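Local atomic coordinates of CmeC (Campylobacter jejuni, PDB entry 4MT4), a protein that forms a trimeric outer membrane channel of the outer membrane factor family and probably carries substrates out of the cell in efflux. Residues B[34-37]-B[38-41]; B[42-45]-B[46-50]; B[388-391]-B[392-396]. All blocks are in the same frame, centred on the assembly; numbering follows the deposited sequence.

Interactions 1 and 2 are consecutive on the chain: residues 34-41 lead into the start of helix 44-56, and the two contacts touch, with centres about 10 Å apart. Trp38 CE2 lies 3.5 Å from Val50 CG1, and Phe41 CD2 lies 3.7 Å from Leu46 CD2, so the aromatic turn packs against the helix that follows it. Interaction 3 is separate, on the long helix 339-405; its centre is about 34 Å from that of interaction 1 and about 32 Å from that of interaction 2, and its nearest atoms are about 20 Å from either. None of the three includes a residue of the lipid site at Cys1, Ile124, Asp125 and Leu126. Interaction 3 alone meets another subunit.

Interaction 1: B[34-37]-B[38-41]; sequences TKNW and WKDF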
loop_
_atom_site.group_PDB
_atom_site.type_symbol
_atom_site.label_atom_id
_atom_site.label_comp_id
_atom_site.label_asym_id
_atom_site.label_seq_id
_atom_site.Cartn_x
_atom_site.Cartn_y
_atom_site.Cartn_z
ATOM N N THR B 34 1.809 -13.853 -29.162
ATOM C CA THR B 34 2.137 -15.225 -28.796
ATOM C C THR B 34 2.310 -15.353 -27.286
ATOM O O THR B 34 2.717 -14.403 -26.616
ATOM C CB THR B 34 3.417 -15.710 -29.504
ATOM O OG1 THR B 34 3.941 -16.857 -28.821
ATOM C CG2 THR B 34 4.470 -14.613 -29.516
ATOM N N LYS B 35 1.996 -16.535 -26.762
ATOM C CA LYS B 35 2.027 -16.787 -25.322
ATOM C C LYS B 35 3.409 -16.550 -24.718
ATOM O O LYS B 35 3.533 -15.967 -23.643
ATOM C CB LYS B 35 1.568 -18.219 -25.028
ATOM C CG LYS B 35 0.124 -18.506 -25.411
ATOM C CD LYS B 35 -0.848 -17.762 -24.509
ATOM C CE LYS B 35 -2.289 -18.139 -24.818
ATOM N NZ LYS B 35 -2.545 -19.594 -24.628
ATOM N N ASN B 36 4.446 -17.007 -25.413
ATOM C CA ASN B 36 5.821 -16.794 -24.972
ATOM C C ASN B 36 6.519 -15.716 -25.799
ATOM O O ASN B 36 7.506 -15.982 -26.485
ATOM C CB ASN B 36 6.611 -18.104 -25.034
ATOM C CG ASN B 36 6.427 -18.835 -26.347
ATOM O OD1 ASN B 36 5.795 -18.324 -27.272
ATOM N ND2 ASN B 36 6.984 -20.036 -26.437
ATOM N N TRP B 37 5.998 -14.496 -25.713
ATOM C CA TRP B 37 6.464 -13.371 -26.520
ATOM C C TRP B 37 7.926 -12.989 -26.280
ATOM O O TRP B 37 8.566 -12.390 -27.146
ATOM C CB TRP B 37 5.574 -12.152 -26.261
ATOM C CG TRP B 37 5.287 -11.943 -24.806
ATOM C CD1 TRP B 37 4.211 -12.412 -24.107
ATOM C CD2 TRP B 37 6.094 -11.225 -23.864
ATOM N NE1 TRP B 37 4.295 -12.025 -22.792
ATOM C CE2 TRP B 37 5.442 -11.295 -22.616
ATOM C CE3 TRP B 37 7.301 -10.524 -23.955
ATOM C CZ2 TRP B 37 5.957 -10.694 -21.470
ATOM C CZ3 TRP B 37 7.811 -9.929 -22.814
ATOM C CH2 TRP B 37 7.139 -10.017 -21.590
ATOM N N TRP B 38 8.454 -13.338 -25.111
ATOM C CA TRP B 38 9.788 -12.893 -24.718
ATOM C C TRP B 38 10.906 -13.578 -25.504
ATOM O O TRP B 38 12.041 -13.104 -25.519
ATOM C CB TRP B 38 10.000 -13.116 -23.219
ATOM C CG TRP B 38 9.884 -14.548 -22.798
ATOM C CD1 TRP B 38 10.879 -15.479 -22.785
ATOM C CD2 TRP B 38 8.707 -15.210 -22.322
ATOM N NE1 TRP B 38 10.395 -16.683 -22.334
ATOM C CE2 TRP B 38 9.064 -16.543 -22.043
ATOM C CE3 TRP B 38 7.386 -14.806 -22.107
ATOM C CZ2 TRP B 38 8.148 -17.476 -21.558
ATOM C CZ3 TRP B 38 6.478 -15.731 -21.626
ATOM C CH2 TRP B 38 6.862 -17.051 -21.358
ATOM N N LYS B 39 10.583 -14.688 -26.160
ATOM C CA LYS B 39 11.573 -15.426 -26.938
ATOM C C LYS B 39 11.874 -14.749 -28.275
ATOM O O LYS B 39 12.802 -15.143 -28.982
ATOM C CB LYS B 39 11.106 -16.863 -27.180
ATOM C CG LYS B 39 11.070 -17.724 -25.929
ATOM C CD LYS B 39 10.823 -19.185 -26.264
ATOM C CE LYS B 39 10.908 -20.054 -25.019
ATOM N NZ LYS B 39 10.723 -21.500 -25.323
ATOM N N ASP B 40 11.095 -13.727 -28.613
ATOM C CA ASP B 40 11.291 -12.995 -29.861
ATOM C C ASP B 40 12.425 -11.979 -29.743
ATOM O O ASP B 40 12.746 -11.280 -30.706
ATOM C CB ASP B 40 9.997 -12.296 -30.283
ATOM C CG ASP B 40 8.967 -13.263 -30.833
ATOM O OD1 ASP B 40 9.369 -14.260 -31.470
ATOM O OD2 ASP B 40 7.756 -13.028 -30.631
ATOM N N PHE B 41 13.029 -11.903 -28.561
ATOM C CA PHE B 41 14.200 -11.060 -28.357
ATOM C C PHE B 41 15.464 -11.800 -28.780
ATOM O O PHE B 41 16.549 -11.218 -28.825
ATOM C CB PHE B 41 14.310 -10.622 -26.896
ATOM C CG PHE B 41 13.327 -9.555 -26.507
ATOM C CD1 PHE B 41 13.499 -8.248 -26.933
ATOM C CD2 PHE B 41 12.239 -9.856 -25.706
ATOM C CE1 PHE B 41 12.599 -7.263 -26.574
ATOM C CE2 PHE B 41 11.335 -8.875 -25.343
ATOM C CZ PHE B 41 11.515 -7.577 -25.778
#
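Trp37 and Trp38 meet edge to face: the edge of the Trp38 six-membered ring points at the face of the Trp37 indole, with the planes at 84°. Their centroids (five-membered ring of Trp37, six-membered ring of Trp38) are 5.4 Å apart. Trp38 is itself covered on one face by the backbone of Asn36, whose CA sits 3.8 Å from the centroid of the six-membered ring as a CH-pi contact. Both indoles have CG between the backbone N and the carbonyl carbon (chi1 45° for Trp37, 60° for Trp38), but they turn differently: the Trp37 ring lies beside the backbone N of Trp38, while the Trp38 ring is turned back over Asn36. Phe41 comes up beside Trp37, its CE2 4.5 Å from Trp37 CZ3 and near the plane of the Trp37 ring.

The turn beneath is held by Asp40 N donating to Trp37 O at 3.2 Å, and by a weak bond from Lys39 N to Asn36 O at 3.4 Å. Further out, Trp37 packs on Ile156 and Val160 of helix 129-195 and on Val440 and Ile443 of helix 411-445, while Phe41 meets Phe164 edge to face. This is a short 3-10 turn, whose aromatic side chains pin the segment leading to helix 44-56 against the long helices of the channel.

Interaction 2: B[42-45]-B[46-50]; sequences DDEN and LNKVV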
loop_
_atom_site.group_PDB
_atom_site.type_symbol
_atom_site.label_atom_id
_atom_site.label_comp_id
_atom_site.label_asym_id
_atom_site.label_seq_id
_atom_site.Cartn_x
_atom_site.Cartn_y
_atom_site.Cartn_z
ATOM N N ASP B 42 15.304 -13.085 -29.086
ATOM C CA ASP B 42 16.398 -13.945 -29.529
ATOM C C ASP B 42 17.543 -13.952 -28.516
ATOM O O ASP B 42 18.718 -13.927 -28.885
ATOM C CB ASP B 42 16.900 -13.501 -30.907
ATOM C CG ASP B 42 15.764 -13.221 -31.878
ATOM O OD1 ASP B 42 14.743 -13.941 -31.833
ATOM O OD2 ASP B 42 15.891 -12.274 -32.683
ATOM N N ASP B 43 17.184 -13.984 -27.237
ATOM C CA ASP B 43 18.155 -13.977 -26.150
ATOM C C ASP B 43 17.979 -15.222 -25.282
ATOM O O ASP B 43 16.997 -15.345 -24.552
ATOM C CB ASP B 43 18.001 -12.707 -25.309
ATOM C CG ASP B 43 19.177 -12.469 -24.373
ATOM O OD1 ASP B 43 19.876 -13.439 -24.013
ATOM O OD2 ASP B 43 19.397 -11.300 -23.992
ATOM N N GLU B 44 18.937 -16.139 -25.361
ATOM C CA GLU B 44 18.851 -17.386 -24.610
ATOM C C GLU B 44 19.041 -17.136 -23.118
ATOM O O GLU B 44 18.492 -17.859 -22.286
ATOM C CB GLU B 44 19.883 -18.397 -25.116
ATOM C CG GLU B 44 19.499 -19.843 -24.844
ATOM C CD GLU B 44 18.197 -20.232 -25.519
ATOM O OE1 GLU B 44 17.209 -20.496 -24.802
ATOM O OE2 GLU B 44 18.161 -20.273 -26.767
ATOM N N ASN B 45 19.817 -16.108 -22.783
ATOM C CA ASN B 45 20.013 -15.725 -21.390
ATOM C C ASN B 45 18.717 -15.198 -20.783
ATOM O O ASN B 45 18.397 -15.480 -19.628
ATOM C CB ASN B 45 21.113 -14.668 -21.268
ATOM C CG ASN B 45 22.370 -15.044 -22.030
ATOM O OD1 ASN B 45 23.201 -15.811 -21.543
ATOM N ND2 ASN B 45 22.518 -14.498 -23.232
ATOM N N LEU B 46 17.978 -14.429 -21.576
ATOM C CA LEU B 46 16.692 -13.894 -21.148
ATOM C C LEU B 46 15.681 -15.018 -20.943
ATOM O O LEU B 46 14.899 -14.992 -19.996
ATOM C CB LEU B 46 16.161 -12.883 -22.168
ATOM C CG LEU B 46 14.773 -12.294 -21.905
ATOM C CD1 LEU B 46 14.725 -11.594 -20.555
ATOM C CD2 LEU B 46 14.367 -11.342 -23.023
ATOM N N ASN B 47 15.708 -16.005 -21.833
ATOM C CA ASN B 47 14.799 -17.142 -21.745
ATOM C C ASN B 47 15.018 -17.950 -20.471
ATOM O O ASN B 47 14.065 -18.429 -19.855
ATOM C CB ASN B 47 14.953 -18.046 -22.969
ATOM C CG ASN B 47 14.559 -17.351 -24.258
ATOM O OD1 ASN B 47 13.822 -16.365 -24.244
ATOM N ND2 ASN B 47 15.043 -17.866 -25.383
ATOM N N LYS B 48 16.281 -18.093 -20.080
ATOM C CA LYS B 48 16.629 -18.844 -18.880
ATOM C C LYS B 48 16.169 -18.134 -17.613
ATOM O O LYS B 48 15.705 -18.775 -16.671
ATOM C CB LYS B 48 18.138 -19.084 -18.812
ATOM C CG LYS B 48 18.673 -20.018 -19.880
ATOM C CD LYS B 48 20.160 -20.261 -19.695
ATOM C CE LYS B 48 20.744 -21.030 -20.865
ATOM N NZ LYS B 48 20.058 -22.334 -21.071
ATOM N N VAL B 49 16.295 -16.811 -17.590
ATOM C CA VAL B 49 15.956 -16.046 -16.394
ATOM C C VAL B 49 14.440 -15.905 -16.250
ATOM O O VAL B 49 13.933 -15.676 -15.154
ATOM C CB VAL B 49 16.621 -14.648 -16.402
ATOM C CG1 VAL B 49 15.836 -13.672 -17.260
ATOM C CG2 VAL B 49 16.758 -14.118 -14.985
ATOM N N VAL B 50 13.716 -16.059 -17.354
ATOM C CA VAL B 50 12.258 -16.032 -17.312
ATOM C C VAL B 50 11.734 -17.349 -16.747
ATOM O O VAL B 50 10.798 -17.369 -15.944
ATOM C CB VAL B 50 11.647 -15.778 -18.710
ATOM C CG1 VAL B 50 10.154 -16.064 -18.711
ATOM C CG2 VAL B 50 11.919 -14.349 -19.153
#
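The Asp43 and Leu46 side chains cross at about a right angle, CB against CB at 3.6 Å, and Asp43 turns its oxygen OD1 to the first turn of the helix. Its CG is anti to the backbone N (chi1 -166°), and from there OD1 takes a weak bond from Leu46 N at 3.2 Å and another weak one from Asn45 N. The Asn45 amide adds a firmer grip: ND2 donates to Asp43 OD1 at 3.0 Å, meeting it on the syn side and close to the carboxylate plane. Three N-H groups thus converge on one oxygen, while the other, OD2, is hydrogen-bonded to Tyr163 OH of helix 129-195.

Asp43 is the N-cap of helix 44-56: one carboxylate oxygen accepts from amides of the first turn, where the helix dipole would be expected to stabilise negative charge. Behind the cap, Asn47 N donates to Asp43 O at 3.1 Å. Glu44 bends at chi2 (61°) and brings its carboxylate over to Asn47, the two side chains again crossing near a right angle with their flat groups 70° apart; the bond from Asn47 ND2 to Glu44 OE1 is weak, at 3.5 Å. Lys48 passes along the same outer side, with CG 3.2 Å from Glu44 O, but its NZ stays 5.0 Å from Glu44 OE1. Leu46 faces inward onto Tyr163, and Val49 reaches Leu232 and Thr236 of helix 201-236.

Interaction 3: B[388-391]-B[392-396]; sequences ASEQ and SYKRI
Ser392 hydrogen-bonds back to Ala388 one turn earlier, a side-chain-to-backbone contact within the long helix 339-405. Its N and its OG are each 3.0 Å from Ala388 O. The two donors approach that oxygen from opposite faces of its carbonyl plane, so one buried serine doubly satisfies a backbone acceptor. The hydroxyl gets there because OG lies beside the backbone N (chi1 -63°), folded back along the helix.

Next to it, Tyr393 lays its ring edge against Ser389: CE2 and CD2 are each 3.5 Å from Ser389 OG, which lies in the ring plane. The underlying bond from Tyr393 N to Ser389 O, 3.0 Å long, is nearly straight at 170°. About 100° further round the helix Glu390 and Lys394 run side by side in the same direction, with Glu390 OE2 4.1 Å from Lys394 CD but 5.4 Å from NZ. Gln391 holds the other carboxylate oxygen, NE2 donating to Glu390 OE1 at 2.9 Å on its syn side but tilted well out of the carboxylate plane, while OE2 has a weak bond from Trp421 NE1.

Tyr393 packs on Asn420 and Ala424 of helix 411-445, and Lys394 touches Trp421. The second subunit lies against Ala388 and Ser392 through its Arg208, and its Glu201 forms a salt bridge with Arg395 NE, so this part of helix 339-405 lies between helix 411-445 of its own chain and helix 201-236 of that subunit.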
loop_
_atom_site.group_PDB
_atom_site.type_symbol
_atom_site.label_atom_id
_atom_site.label_comp_id
_atom_site.label_asym_id
_atom_site.label_seq_id
_atom_site.Cartn_x
_atom_site.Cartn_y
_atom_site.Cartn_z
ATOM N N ALA B 388 22.740 8.318 -34.111
ATOM C CA ALA B 388 23.395 9.304 -34.962
ATOM C C ALA B 388 24.156 10.326 -34.123
ATOM O O ALA B 388 25.237 10.770 -34.503
ATOM C CB ALA B 388 22.377 9.996 -35.853
ATOM N N SER B 389 23.582 10.688 -32.979
ATOM C CA SER B 389 24.218 11.628 -32.063
ATOM C C SER B 389 25.537 11.070 -31.539
ATOM O O SER B 389 26.546 11.772 -31.498
ATOM C CB SER B 389 23.288 11.956 -30.892
ATOM O OG SER B 389 23.951 12.748 -29.920
ATOM N N GLU B 390 25.521 9.800 -31.148
ATOM C CA GLU B 390 26.709 9.134 -30.626
ATOM C C GLU B 390 27.797 9.020 -31.694
ATOM O O GLU B 390 28.986 9.149 -31.394
ATOM C CB GLU B 390 26.343 7.748 -30.085
ATOM C CG GLU B 390 27.523 6.946 -29.557
ATOM C CD GLU B 390 28.077 5.978 -30.584
ATOM O OE1 GLU B 390 27.284 5.427 -31.378
ATOM O OE2 GLU B 390 29.309 5.768 -30.598
ATOM N N GLN B 391 27.387 8.784 -32.937
ATOM C CA GLN B 391 28.334 8.672 -34.039
ATOM C C GLN B 391 28.971 10.016 -34.369
ATOM O O GLN B 391 30.156 10.089 -34.688
ATOM C CB GLN B 391 27.653 8.097 -35.280
ATOM C CG GLN B 391 27.466 6.592 -35.224
ATOM C CD GLN B 391 28.765 5.861 -34.944
ATOM O OE1 GLN B 391 29.687 5.873 -35.762
ATOM N NE2 GLN B 391 28.852 5.233 -33.777
ATOM N N SER B 392 28.180 11.080 -34.291
ATOM C CA SER B 392 28.687 12.416 -34.572
ATOM C C SER B 392 29.690 12.849 -33.508
ATOM O O SER B 392 30.775 13.331 -33.831
ATOM C CB SER B 392 27.539 13.421 -34.661
ATOM O OG SER B 392 26.669 13.096 -35.730
ATOM N N TYR B 393 29.329 12.662 -32.242
ATOM C CA TYR B 393 30.202 13.025 -31.129
ATOM C C TYR B 393 31.462 12.168 -31.090
ATOM O O TYR B 393 32.484 12.580 -30.543
ATOM C CB TYR B 393 29.458 12.910 -29.795
ATOM C CG TYR B 393 28.599 14.112 -29.467
ATOM C CD1 TYR B 393 29.176 15.326 -29.113
ATOM C CD2 TYR B 393 27.213 14.032 -29.507
ATOM C CE1 TYR B 393 28.397 16.427 -28.813
ATOM C CE2 TYR B 393 26.425 15.128 -29.207
ATOM C CZ TYR B 393 27.022 16.322 -28.863
ATOM O OH TYR B 393 26.242 17.416 -28.564
ATOM N N LYS B 394 31.389 10.976 -31.671
ATOM C CA LYS B 394 32.553 10.100 -31.738
ATOM C C LYS B 394 33.540 10.593 -32.793
ATOM O O LYS B 394 34.748 10.614 -32.560
ATOM C CB LYS B 394 32.139 8.661 -32.043
ATOM C CG LYS B 394 33.303 7.682 -32.067
ATOM C CD LYS B 394 32.873 6.302 -32.535
ATOM C CE LYS B 394 34.065 5.364 -32.616
ATOM N NZ LYS B 394 33.698 4.035 -33.177
ATOM N N ARG B 395 33.018 10.987 -33.951
ATOM C CA ARG B 395 33.852 11.532 -35.017
ATOM C C ARG B 395 34.496 12.838 -34.570
ATOM O O ARG B 395 35.648 13.115 -34.895
ATOM C CB ARG B 395 33.033 11.754 -36.289
ATOM C CG ARG B 395 33.838 12.303 -37.462
ATOM C CD ARG B 395 34.995 11.382 -37.816
ATOM N NE ARG B 395 35.802 11.902 -38.917
ATOM C CZ ARG B 395 37.132 11.941 -38.916
ATOM N NH1 ARG B 395 37.812 11.491 -37.869
ATOM N NH2 ARG B 395 37.784 12.429 -39.963
ATOM N N ILE B 396 33.737 13.637 -33.826
ATOM C CA ILE B 396 34.249 14.871 -33.242
ATOM C C ILE B 396 35.423 14.575 -32.312
ATOM O O ILE B 396 36.441 15.267 -32.339
ATOM C CB ILE B 396 33.153 15.626 -32.462
ATOM C CG1 ILE B 396 32.089 16.165 -33.422
ATOM C CG2 ILE B 396 33.758 16.764 -31.654
ATOM C CD1 ILE B 396 30.901 16.795 -32.727
#